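Local coordinates for protein fatty Acyl-Adenylate Ligase (PDB 3PBK) that belongs to the ANL clan of AMP-binding enzymes and holds the ligand 5'-o-[(s)-(dodecanoyloxy)(hydroxy)phosphoryl]adenosine in its pocket, at residues 76-81 / 130-135; 68-73 / 96-101; 62-67 / 158-163. All blocks are in the same frame, centred on the assembly; numbering follows the deposited sequence.

Interaction 1: residues 76-81 / 130-135; sequences VALIAE and AIITGD
Three backbone hydrogen bonds join residues 76-79 to residues 130-133 as neighbouring parallel strands, the two inner strands of a four-stranded parallel sheet in an alpha/beta fold. Ala-77 spends both its polar backbone atoms on the partner strand: its N gives a bond to Ala-130 O (3.0 Å), and its O receives Ile-132 N at 2.9 Å, so that it straddles Ile-131 as parallel pairing requires. The next bond returns in the first direction, Ile-79 N donating to Ile-132 O at 3.1 Å. This last bond is the straightest of the three (N-H...O 167°) and lies nearly along the C=O axis. The strand axes diverge by only 16°. Val-76 and Leu-78, the alternate residues, turn their backbone bonds to Val-99, Val-101 and Leu-103 on the other flank, which confirms the inner position of this strand.

Side chains alternate between the faces accordingly. On one face Ala-77 CB meets Ile-131 CB at 3.8 Å; the Ile-131 chain is extended, with CG1 anti to the backbone N (chi1 167°), and runs alongside the small methyl. On the opposite face Leu-78 and Ile-132 lie side by side and point the same way, Leu-78 CD2 reaching Ile-132 CB at 3.9 Å. Helix 84-95 packs on this face through Phe-86 and Phe-90, which touch Leu-78, while Phe-159 touches Ile-132.

Beyond the last backbone bond the chains turn into loops, by an inverse gamma turn centred on Ala-80 in one of them. Glu-81 OE2 is hydrogen-bonded to Trp-137 NE1. Thr-133 OG1 sits anti to its own N and bonds in the carbonyl plane to a lone pair of Gly-134 O. Ile-79 and Thr-133 run alongside each other, pointing the same way, and Thr-133 OG1 lies 3.4 Å from Ile-79 CG1.

Interaction 2: residues 68-73 / 96-101; sequences LNLKKG and AGLVAV
Residues 68-73 lead from helix 51-67 towards strand 75-79, and they pack against the end of the beta-alpha-beta crossover that joins strand 75-79 through helix 84-95 to strand 99-103. No hydrogen bond spans the two segments, so the contact rests on van der Waals packing. Leu-70 is the first residue to engage. With CG anti to the carbonyl carbon (chi1 -58°) it sends CD1 to Leu-98 CD1 at 3.8 Å, and the two leucines cross at about a right angle, branch against branch. Ala-129 also touches Leu-70, extending this apolar cluster.

Lys-71 contributes backbone rather than side chain: its O lies 3.5 Å from Leu-98 CD2, a methyl that touches both this carbonyl and Leu-70 CB. Its N is hydrogen-bonded to Asp-74 OD2, which ties the loop back on itself. Lys-72 meets Gly-97 through its CG, 3.7 Å from Gly-97 O, before the chain bends at chi3 and carries the ammonium away. Gly-97 closes helix 84-95 in a Schellman motif, and its positive phi (68°) turns the chain out of the helix towards strand 99-103.

Gly-73, itself at positive phi (94°), completes the approach to the strand: its O lies beside the isopropyl group of Val-99, where CG2, anti to the carbonyl carbon of Val-99, comes up from the side to 3.5 Å from Gly-73 O.

Interaction 3: residues 62-67 / 158-163; sequences AKRLLS and WFKALP
Arg-64 starts with CG anti to its carbonyl carbon and then bends at chi3 (-71°), a kink that swings the guanidinium across to residues 158-163. Phe-159 answers with CG anti to its backbone N (chi1 165°), which turns one face of the ring to that group. Two interactions result. Arg-64 NE donates to Phe-159 O at 2.8 Å; the oxygen lies in the guanidinium plane, but the bond is bent and the donor sits above the carbonyl plane, off the lone pairs. Leu-162 N shares the same oxygen, so Phe-159 O is gripped twice. The second interaction is cation-pi: Arg-64 CZ stands 4.5 Å from the centroid of the Phe-159 ring, over its face, and NH2 hangs towards the rim, with the two planes 39° apart. The ring also meets Leu-65, whose CG lies 3.7 Å from Phe-159 CE1.

Along the arginine stem, Arg-64 CB touches Leu-162 CB at 3.8 Å, and the Arg-64 CA hydrogen aims at Pro-163 O. Ser-67 turns OG back to Arg-64 O (2.8 Å), an oxygen that also accepts Ser-67 N, while its CB faces Pro-163 O. Nearby, Cys-93 and Ala-89 of helix 84-95 touch Leu-65 and Phe-159 respectively. Helices 51-67, 84-95 and 156-160 thus pack together beside the parallel sheet, in the layered manner of an alpha/beta fold.

How the interactions relate
From the N terminus, helix 51-67 enters interaction 3 first, then continues into the loop of interaction 2 and strand 75-79 of interaction 1. Segment 96-101 returns to close interaction 2, residues 130-135 close interaction 1, and residues 158-163 close the widest loop, that of interaction 3. Interactions 1 and 2 therefore cross along the chain, and both fall within the span of interaction 3. In space, strand 75-79 also pairs with strand 99-103, joining interactions 1 and 2 in one sheet. Leu-65 bridges the helical and sheet parts: its CD1 packs on Leu-98 CD1, and its CD2 approaches Ile-132 CD1.

Interaction 1: residues 76-81 / 130-135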
ATOM      1  N   VAL A  76      21.592  -0.622   1.332  1.00 22.54           N
ATOM      2  CA  VAL A  76      21.529  -0.120   2.695  1.00 23.32           C
ATOM      3  C   VAL A  76      20.104  -0.217   3.221  1.00 22.63           C
ATOM      4  O   VAL A  76      19.235   0.526   2.782  1.00 22.32           O
ATOM      5  CB  VAL A  76      21.979   1.350   2.783  1.00 22.91           C
ATOM      6  CG1 VAL A  76      21.921   1.827   4.221  1.00 23.53           C
ATOM      7  CG2 VAL A  76      23.375   1.516   2.217  1.00 22.64           C
ATOM      8  N   ALA A  77      19.873  -1.133   4.158  1.00 23.22           N
ATOM      9  CA  ALA A  77      18.579  -1.264   4.827  1.00 22.48           C
ATOM     10  C   ALA A  77      18.274  -0.083   5.744  1.00 23.55           C
ATOM     11  O   ALA A  77      19.080   0.287   6.591  1.00 24.77           O
ATOM     12  CB  ALA A  77      18.526  -2.543   5.616  1.00 23.09           C
ATOM     13  N   LEU A  78      17.097   0.500   5.567  1.00 23.24           N
ATOM     14  CA  LEU A  78      16.638   1.572   6.430  1.00 23.20           C
ATOM     15  C   LEU A  78      15.439   1.089   7.221  1.00 23.89           C
ATOM     16  O   LEU A  78      14.554   0.431   6.669  1.00 23.52           O
ATOM     17  CB  LEU A  78      16.250   2.784   5.596  1.00 22.07           C
ATOM     18  CG  LEU A  78      17.388   3.248   4.699  1.00 21.91           C
ATOM     19  CD1 LEU A  78      16.957   4.444   3.912  1.00 22.57           C
ATOM     20  CD2 LEU A  78      18.609   3.581   5.522  1.00 23.22           C
ATOM     21  N   ILE A  79      15.429   1.394   8.518  1.00 24.81           N
ATOM     22  CA  ILE A  79      14.243   1.184   9.348  1.00 25.58           C
ATOM     23  C   ILE A  79      13.288   2.350   9.134  1.00 24.72           C
ATOM     24  O   ILE A  79      13.497   3.457   9.651  1.00 24.49           O
ATOM     25  CB  ILE A  79      14.588   1.030  10.837  1.00 26.87           C
ATOM     26  CG1 ILE A  79      15.247  -0.327  11.080  1.00 27.48           C
ATOM     27  CG2 ILE A  79      13.330   1.133  11.683  1.00 28.33           C
ATOM     28  CD1 ILE A  79      14.300  -1.509  10.896  1.00 28.22           C
ATOM     29  N   ALA A  80      12.244   2.089   8.356  1.00 23.62           N
ATOM     30  CA  ALA A  80      11.437   3.153   7.786  1.00 23.38           C
ATOM     31  C   ALA A  80      10.420   3.749   8.754  1.00 24.44           C
ATOM     32  O   ALA A  80       9.226   3.469   8.672  1.00 25.49           O
ATOM     33  CB  ALA A  80      10.754   2.674   6.520  1.00 23.07           C
ATOM     34  N   GLU A  81      10.895   4.581   9.669  1.00 24.45           N
ATOM     35  CA  GLU A  81       9.993   5.365  10.500  1.00 24.52           C
ATOM     36  C   GLU A  81       9.563   6.618   9.745  1.00 23.29           C
ATOM     37  O   GLU A  81      10.227   7.045   8.791  1.00 22.83           O
ATOM     38  CB  GLU A  81      10.672   5.758  11.817  1.00 25.99           C
ATOM     39  CG  GLU A  81      10.771   4.637  12.845  1.00 28.01           C
ATOM     40  CD  GLU A  81      11.673   5.010  13.993  1.00 30.57           C
ATOM     41  OE1 GLU A  81      12.639   5.768  13.747  1.00 32.06           O
ATOM     42  OE2 GLU A  81      11.416   4.554  15.130  1.00 31.68           O
ATOM     43  N   ALA A 130      24.958  -2.551   5.088  1.00 30.29           N
ATOM     44  CA  ALA A 130      24.779  -1.704   6.258  1.00 30.88           C
ATOM     45  C   ALA A 130      23.283  -1.506   6.534  1.00 29.35           C
ATOM     46  O   ALA A 130      22.445  -1.690   5.657  1.00 27.87           O
ATOM     47  CB  ALA A 130      25.468  -0.365   6.049  1.00 29.57           C
ATOM     48  N   ILE A 131      22.939  -1.144   7.758  1.00 29.34           N
ATOM     49  CA  ILE A 131      21.549  -0.900   8.083  1.00 27.90           C
ATOM     50  C   ILE A 131      21.463   0.220   9.098  1.00 29.33           C
ATOM     51  O   ILE A 131      22.085   0.156  10.155  1.00 31.17           O
ATOM     52  CB  ILE A 131      20.840  -2.180   8.601  1.00 28.40           C
ATOM     53  CG1 ILE A 131      19.492  -1.832   9.232  1.00 27.54           C
ATOM     54  CG2 ILE A 131      21.704  -2.930   9.594  1.00 30.58           C
ATOM     55  CD1 ILE A 131      18.651  -3.043   9.530  1.00 27.31           C
ATOM     56  N   ILE A 132      20.709   1.258   8.764  1.00 27.99           N
ATOM     57  CA  ILE A 132      20.570   2.408   9.637  1.00 28.07           C
ATOM     58  C   ILE A 132      19.243   2.333  10.357  1.00 28.66           C
ATOM     59  O   ILE A 132      18.214   2.152   9.722  1.00 28.99           O
ATOM     60  CB  ILE A 132      20.634   3.692   8.831  1.00 27.04           C
ATOM     61  CG1 ILE A 132      21.984   3.781   8.133  1.00 27.14           C
ATOM     62  CG2 ILE A 132      20.399   4.893   9.714  1.00 28.10           C
ATOM     63  CD1 ILE A 132      22.122   4.979   7.257  1.00 26.97           C
ATOM     64  N   THR A 133      19.269   2.461  11.680  1.00 30.27           N
ATOM     65  CA  THR A 133      18.059   2.390  12.494  1.00 30.61           C
ATOM     66  C   THR A 133      18.044   3.458  13.573  1.00 31.67           C
ATOM     67  O   THR A 133      19.073   4.034  13.909  1.00 32.38           O
ATOM     68  CB  THR A 133      17.942   1.041  13.210  1.00 31.77           C
ATOM     69  OG1 THR A 133      16.692   0.975  13.900  1.00 32.79           O
ATOM     70  CG2 THR A 133      19.054   0.893  14.227  1.00 34.58           C
ATOM     71  N   GLY A 134      16.865   3.706  14.126  1.00 33.35           N
ATOM     72  CA  GLY A 134      16.734   4.582  15.274  1.00 34.98           C
ATOM     73  C   GLY A 134      17.036   3.835  16.558  1.00 37.09           C
ATOM     74  O   GLY A 134      16.960   2.604  16.607  1.00 37.03           O
ATOM     75  N   ASP A 135      17.375   4.578  17.605  1.00 38.08           N
ATOM     76  CA  ASP A 135      17.783   3.974  18.868  1.00 38.68           C
ATOM     77  C   ASP A 135      16.780   2.939  19.392  1.00 40.12           C
ATOM     78  O   ASP A 135      17.178   1.873  19.871  1.00 39.98           O
ATOM     79  CB  ASP A 135      18.047   5.057  19.919  1.00 36.84           C
ATOM     80  CG  ASP A 135      19.333   5.829  19.656  1.00 40.36           C
ATOM     81  OD1 ASP A 135      20.379   5.196  19.367  1.00 41.40           O
ATOM     82  OD2 ASP A 135      19.302   7.075  19.748  1.00 40.53           O
TER

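Interaction 2: residues 68-73 / 96-101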
ATOM      1  N   LEU A  68      32.431   4.396   4.558  1.00 34.20           N
ATOM      2  CA  LEU A  68      32.336   3.018   4.998  1.00 34.54           C
ATOM      3  C   LEU A  68      32.759   2.064   3.891  1.00 36.49           C
ATOM      4  O   LEU A  68      32.423   0.879   3.929  1.00 37.90           O
ATOM      5  CB  LEU A  68      30.910   2.695   5.438  1.00 34.48           C
ATOM      6  CG  LEU A  68      30.484   3.197   6.818  1.00 35.58           C
ATOM      7  CD1 LEU A  68      28.973   3.301   6.914  1.00 34.97           C
ATOM      8  CD2 LEU A  68      31.011   2.274   7.889  1.00 37.41           C
ATOM      9  N   ASN A  69      33.488   2.576   2.904  1.00 35.81           N
ATOM     10  CA  ASN A  69      33.957   1.744   1.794  1.00 38.27           C
ATOM     11  C   ASN A  69      32.872   0.903   1.109  1.00 37.68           C
ATOM     12  O   ASN A  69      33.120  -0.238   0.693  1.00 36.43           O
ATOM     13  CB  ASN A  69      35.109   0.842   2.243  1.00 40.49           C
ATOM     14  CG  ASN A  69      36.463   1.369   1.798  1.00 44.90           C
ATOM     15  OD1 ASN A  69      37.462   1.230   2.509  1.00 47.63           O
ATOM     16  ND2 ASN A  69      36.501   1.982   0.612  1.00 42.64           N
ATOM     17  N   LEU A  70      31.678   1.480   0.997  1.00 36.34           N
ATOM     18  CA  LEU A  70      30.560   0.838   0.328  1.00 32.60           C
ATOM     19  C   LEU A  70      30.629   1.206  -1.131  1.00 32.25           C
ATOM     20  O   LEU A  70      30.892   2.361  -1.477  1.00 31.83           O
ATOM     21  CB  LEU A  70      29.244   1.344   0.897  1.00 31.77           C
ATOM     22  CG  LEU A  70      28.998   1.174   2.391  1.00 31.98           C
ATOM     23  CD1 LEU A  70      27.911   2.124   2.835  1.00 30.67           C
ATOM     24  CD2 LEU A  70      28.618  -0.259   2.697  1.00 32.18           C
ATOM     25  N   LYS A  71      30.382   0.225  -1.987  1.00 32.16           N
ATOM     26  CA  LYS A  71      30.506   0.424  -3.425  1.00 31.32           C
ATOM     27  C   LYS A  71      29.151   0.658  -4.063  1.00 29.49           C
ATOM     28  O   LYS A  71      28.136   0.188  -3.557  1.00 29.38           O
ATOM     29  CB  LYS A  71      31.209  -0.779  -4.066  1.00 31.60           C
ATOM     30  CG  LYS A  71      32.743  -0.697  -3.993  1.00 36.43           C
ATOM     31  CD  LYS A  71      33.255  -0.487  -2.552  1.00 38.05           C
ATOM     32  CE  LYS A  71      34.688   0.062  -2.516  1.00 39.47           C
ATOM     33  NZ  LYS A  71      35.686  -0.884  -3.103  1.00 38.64           N
ATOM     34  N   LYS A  72      29.126   1.400  -5.165  1.00 28.95           N
ATOM     35  CA  LYS A  72      27.889   1.563  -5.911  1.00 28.40           C
ATOM     36  C   LYS A  72      27.202   0.207  -6.127  1.00 27.99           C
ATOM     37  O   LYS A  72      27.854  -0.831  -6.286  1.00 27.34           O
ATOM     38  CB  LYS A  72      28.134   2.262  -7.250  1.00 28.88           C
ATOM     39  CG  LYS A  72      26.880   2.366  -8.128  1.00 30.19           C
ATOM     40  CD  LYS A  72      27.049   3.352  -9.283  1.00 32.27           C
ATOM     41  CE  LYS A  72      28.029   2.827 -10.328  1.00 36.26           C
ATOM     42  NZ  LYS A  72      28.758   3.928 -11.032  1.00 38.73           N
ATOM     43  N   GLY A  73      25.877   0.227  -6.113  1.00 26.96           N
ATOM     44  CA  GLY A  73      25.104  -0.980  -6.316  1.00 27.04           C
ATOM     45  C   GLY A  73      24.739  -1.635  -5.005  1.00 26.30           C
ATOM     46  O   GLY A  73      23.693  -2.274  -4.904  1.00 24.72           O
ATOM     47  N   ALA A  96      24.629   8.832  -2.787  1.00 23.89           N
ATOM     48  CA  ALA A  96      25.799   7.987  -2.657  1.00 23.95           C
ATOM     49  C   ALA A  96      25.720   6.813  -3.622  1.00 23.56           C
ATOM     50  O   ALA A  96      26.578   5.938  -3.611  1.00 25.28           O
ATOM     51  CB  ALA A  96      25.930   7.495  -1.240  1.00 24.68           C
ATOM     52  N   GLY A  97      24.687   6.793  -4.454  1.00 23.15           N
ATOM     53  CA  GLY A  97      24.534   5.752  -5.457  1.00 23.00           C
ATOM     54  C   GLY A  97      24.249   4.378  -4.882  1.00 23.63           C
ATOM     55  O   GLY A  97      24.326   3.371  -5.595  1.00 23.56           O
ATOM     56  N   LEU A  98      23.913   4.340  -3.590  1.00 24.14           N
ATOM     57  CA  LEU A  98      23.600   3.092  -2.892  1.00 22.79           C
ATOM     58  C   LEU A  98      22.138   2.733  -3.050  1.00 21.11           C
ATOM     59  O   LEU A  98      21.291   3.603  -3.240  1.00 21.06           O
ATOM     60  CB  LEU A  98      23.931   3.213  -1.408  1.00 22.53           C
ATOM     61  CG  LEU A  98      25.372   3.581  -1.072  1.00 23.89           C
ATOM     62  CD1 LEU A  98      25.501   3.734   0.424  1.00 26.65           C
ATOM     63  CD2 LEU A  98      26.334   2.528  -1.594  1.00 24.91           C
ATOM     64  N   VAL A  99      21.840   1.448  -2.959  1.00 20.80           N
ATOM     65  CA  VAL A  99      20.466   0.997  -3.119  1.00 20.77           C
ATOM     66  C   VAL A  99      19.693   0.963  -1.786  1.00 20.36           C
ATOM     67  O   VAL A  99      19.949   0.121  -0.928  1.00 20.60           O
ATOM     68  CB  VAL A  99      20.418  -0.367  -3.830  1.00 21.00           C
ATOM     69  CG1 VAL A  99      19.006  -0.947  -3.792  1.00 21.08           C
ATOM     70  CG2 VAL A  99      20.910  -0.229  -5.259  1.00 20.25           C
ATOM     71  N   ALA A 100      18.752   1.892  -1.625  1.00 19.89           N
ATOM     72  CA  ALA A 100      17.926   1.972  -0.419  1.00 19.70           C
ATOM     73  C   ALA A 100      16.918   0.822  -0.320  1.00 19.83           C
ATOM     74  O   ALA A 100      16.297   0.443  -1.309  1.00 19.37           O
ATOM     75  CB  ALA A 100      17.212   3.317  -0.350  1.00 18.92           C
ATOM     76  N   VAL A 101      16.765   0.265   0.877  1.00 20.40           N
ATOM     77  CA  VAL A 101      15.859  -0.859   1.101  1.00 20.63           C
ATOM     78  C   VAL A 101      15.044  -0.575   2.361  1.00 21.95           C
ATOM     79  O   VAL A 101      15.485  -0.899   3.459  1.00 23.12           O
ATOM     80  CB  VAL A 101      16.629  -2.201   1.284  1.00 19.87           C
ATOM     81  CG1 VAL A 101      15.678  -3.360   1.339  1.00 21.21           C
ATOM     82  CG2 VAL A 101      17.620  -2.428   0.161  1.00 20.69           C
TER

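Interaction 3: residues 62-67 / 158-163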
ATOM      1  N   ALA A  62      25.458  11.123   2.067  1.00 27.79           N
ATOM      2  CA  ALA A  62      26.002  10.352   0.964  1.00 28.53           C
ATOM      3  C   ALA A  62      27.516  10.138   1.138  1.00 30.71           C
ATOM      4  O   ALA A  62      28.042   9.053   0.871  1.00 29.96           O
ATOM      5  CB  ALA A  62      25.692  11.038  -0.364  1.00 27.52           C
ATOM      6  N   LYS A  63      28.213  11.173   1.597  1.00 31.93           N
ATOM      7  CA  LYS A  63      29.658  11.079   1.783  1.00 32.38           C
ATOM      8  C   LYS A  63      30.014  10.277   3.035  1.00 32.46           C
ATOM      9  O   LYS A  63      30.922   9.449   3.003  1.00 33.12           O
ATOM     10  CB  LYS A  63      30.299  12.468   1.800  1.00 33.66           C
ATOM     11  CG  LYS A  63      30.409  13.103   0.420  1.00 33.62           C
ATOM     12  CD  LYS A  63      30.781  14.580   0.512  1.00 36.06           C
ATOM     13  CE  LYS A  63      31.134  15.147  -0.858  1.00 36.55           C
ATOM     14  NZ  LYS A  63      31.723  16.512  -0.766  1.00 35.25           N
ATOM     15  N   ARG A  64      29.299  10.505   4.133  1.00 31.27           N
ATOM     16  CA  ARG A  64      29.482   9.670   5.310  1.00 31.51           C
ATOM     17  C   ARG A  64      29.378   8.202   4.920  1.00 31.57           C
ATOM     18  O   ARG A  64      30.302   7.420   5.135  1.00 32.62           O
ATOM     19  CB  ARG A  64      28.447   9.996   6.379  1.00 32.26           C
ATOM     20  CG  ARG A  64      28.577  11.388   6.960  1.00 33.17           C
ATOM     21  CD  ARG A  64      27.933  11.474   8.343  1.00 33.29           C
ATOM     22  NE  ARG A  64      26.471  11.404   8.306  1.00 32.81           N
ATOM     23  CZ  ARG A  64      25.695  12.283   7.673  1.00 32.51           C
ATOM     24  NH1 ARG A  64      26.239  13.287   6.993  1.00 32.49           N
ATOM     25  NH2 ARG A  64      24.373  12.153   7.699  1.00 32.22           N
ATOM     26  N   LEU A  65      28.247   7.838   4.329  1.00 31.02           N
ATOM     27  CA  LEU A  65      28.009   6.466   3.900  1.00 30.64           C
ATOM     28  C   LEU A  65      29.159   5.870   3.104  1.00 31.35           C
ATOM     29  O   LEU A  65      29.471   4.694   3.248  1.00 32.65           O
ATOM     30  CB  LEU A  65      26.727   6.384   3.078  1.00 29.64           C
ATOM     31  CG  LEU A  65      25.469   6.197   3.912  1.00 28.40           C
ATOM     32  CD1 LEU A  65      24.268   5.962   3.023  1.00 25.50           C
ATOM     33  CD2 LEU A  65      25.686   5.041   4.858  1.00 27.52           C
ATOM     34  N   LEU A  66      29.785   6.678   2.259  1.00 31.87           N
ATOM     35  CA  LEU A  66      30.871   6.190   1.416  1.00 32.65           C
ATOM     36  C   LEU A  66      32.171   5.950   2.192  1.00 34.04           C
ATOM     37  O   LEU A  66      32.998   5.119   1.794  1.00 34.25           O
ATOM     38  CB  LEU A  66      31.108   7.145   0.252  1.00 31.94           C
ATOM     39  CG  LEU A  66      29.992   7.113  -0.789  1.00 31.29           C
ATOM     40  CD1 LEU A  66      30.096   8.305  -1.727  1.00 31.01           C
ATOM     41  CD2 LEU A  66      30.015   5.790  -1.556  1.00 29.97           C
ATOM     42  N   SER A  67      32.342   6.664   3.302  1.00 32.98           N
ATOM     43  CA  SER A  67      33.531   6.497   4.119  1.00 33.22           C
ATOM     44  C   SER A  67      33.565   5.077   4.651  1.00 34.16           C
ATOM     45  O   SER A  67      34.588   4.605   5.132  1.00 35.16           O
ATOM     46  CB  SER A  67      33.542   7.492   5.275  1.00 33.58           C
ATOM     47  OG  SER A  67      32.801   6.997   6.373  1.00 34.13           O
ATOM     48  N   TRP A 158      25.183   7.400  15.228  1.00 36.05           N
ATOM     49  CA  TRP A 158      26.480   6.919  14.741  1.00 35.86           C
ATOM     50  C   TRP A 158      26.629   7.250  13.253  1.00 35.19           C
ATOM     51  O   TRP A 158      27.677   7.711  12.808  1.00 34.78           O
ATOM     52  CB  TRP A 158      26.668   5.411  14.985  1.00 36.22           C
ATOM     53  CG  TRP A 158      26.286   4.927  16.378  1.00 39.72           C
ATOM     54  CD1 TRP A 158      26.047   5.703  17.486  1.00 40.47           C
ATOM     55  CD2 TRP A 158      26.125   3.555  16.811  1.00 41.85           C
ATOM     56  NE1 TRP A 158      25.725   4.904  18.567  1.00 42.63           N
ATOM     57  CE2 TRP A 158      25.772   3.585  18.186  1.00 41.63           C
ATOM     58  CE3 TRP A 158      26.237   2.307  16.170  1.00 40.12           C
ATOM     59  CZ2 TRP A 158      25.532   2.419  18.929  1.00 39.74           C
ATOM     60  CZ3 TRP A 158      25.998   1.146  16.914  1.00 39.56           C
ATOM     61  CH2 TRP A 158      25.650   1.214  18.278  1.00 39.92           C
ATOM     62  N   PHE A 159      25.565   7.024  12.490  1.00 34.71           N
ATOM     63  CA  PHE A 159      25.553   7.383  11.078  1.00 34.17           C
ATOM     64  C   PHE A 159      25.856   8.874  10.865  1.00 34.08           C
ATOM     65  O   PHE A 159      26.741   9.226  10.080  1.00 34.18           O
ATOM     66  CB  PHE A 159      24.216   6.978  10.440  1.00 33.16           C
ATOM     67  CG  PHE A 159      23.951   7.620   9.099  1.00 32.35           C
ATOM     68  CD1 PHE A 159      24.927   7.651   8.117  1.00 32.24           C
ATOM     69  CD2 PHE A 159      22.705   8.172   8.814  1.00 31.93           C
ATOM     70  CE1 PHE A 159      24.677   8.242   6.883  1.00 31.21           C
ATOM     71  CE2 PHE A 159      22.446   8.757   7.580  1.00 30.44           C
ATOM     72  CZ  PHE A 159      23.433   8.792   6.616  1.00 29.95           C
ATOM     73  N   LYS A 160      25.131   9.748  11.563  1.00 33.74           N
ATOM     74  CA  LYS A 160      25.345  11.187  11.417  1.00 33.89           C
ATOM     75  C   LYS A 160      26.738  11.549  11.925  1.00 35.00           C
ATOM     76  O   LYS A 160      27.306  12.593  11.565  1.00 34.16           O
ATOM     77  CB  LYS A 160      24.277  11.990  12.167  1.00 32.00           C
ATOM     78  CG  LYS A 160      22.852  11.682  11.755  1.00 31.04           C
ATOM     79  CD  LYS A 160      21.914  12.839  12.069  1.00 31.28           C
ATOM     80  CE  LYS A 160      20.459  12.375  12.169  1.00 32.41           C
ATOM     81  NZ  LYS A 160      19.492  13.500  12.389  1.00 30.70           N
ATOM     82  N   ALA A 161      27.285  10.657  12.747  1.00 35.13           N
ATOM     83  CA  ALA A 161      28.565  10.874  13.409  1.00 35.16           C
ATOM     84  C   ALA A 161      29.767  10.457  12.554  1.00 33.85           C
ATOM     85  O   ALA A 161      30.914  10.710  12.916  1.00 32.77           O
ATOM     86  CB  ALA A 161      28.583  10.155  14.759  1.00 34.22           C
ATOM     87  N   LEU A 162      29.500   9.830  11.415  1.00 34.50           N
ATOM     88  CA  LEU A 162      30.565   9.394  10.513  1.00 35.26           C
ATOM     89  C   LEU A 162      31.296  10.559   9.844  1.00 35.05           C
ATOM     90  O   LEU A 162      30.829  11.703   9.866  1.00 34.49           O
ATOM     91  CB  LEU A 162      30.015   8.436   9.449  1.00 34.74           C
ATOM     92  CG  LEU A 162      30.235   6.941   9.688  1.00 34.22           C
ATOM     93  CD1 LEU A 162      30.269   6.607  11.172  1.00 34.20           C
ATOM     94  CD2 LEU A 162      29.176   6.121   8.966  1.00 33.82           C
ATOM     95  N   PRO A 163      32.465  10.264   9.263  1.00 35.17           N
ATOM     96  CA  PRO A 163      33.276  11.237   8.523  1.00 36.53           C
ATOM     97  C   PRO A 163      32.908  11.316   7.035  1.00 36.53           C
ATOM     98  O   PRO A 163      32.691  10.288   6.389  1.00 35.73           O
ATOM     99  CB  PRO A 163      34.705  10.685   8.668  1.00 35.36           C
ATOM    100  CG  PRO A 163      34.604   9.518   9.639  1.00 34.90           C
ATOM    101  CD  PRO A 163      33.210   9.025   9.523  1.00 34.78           C
TER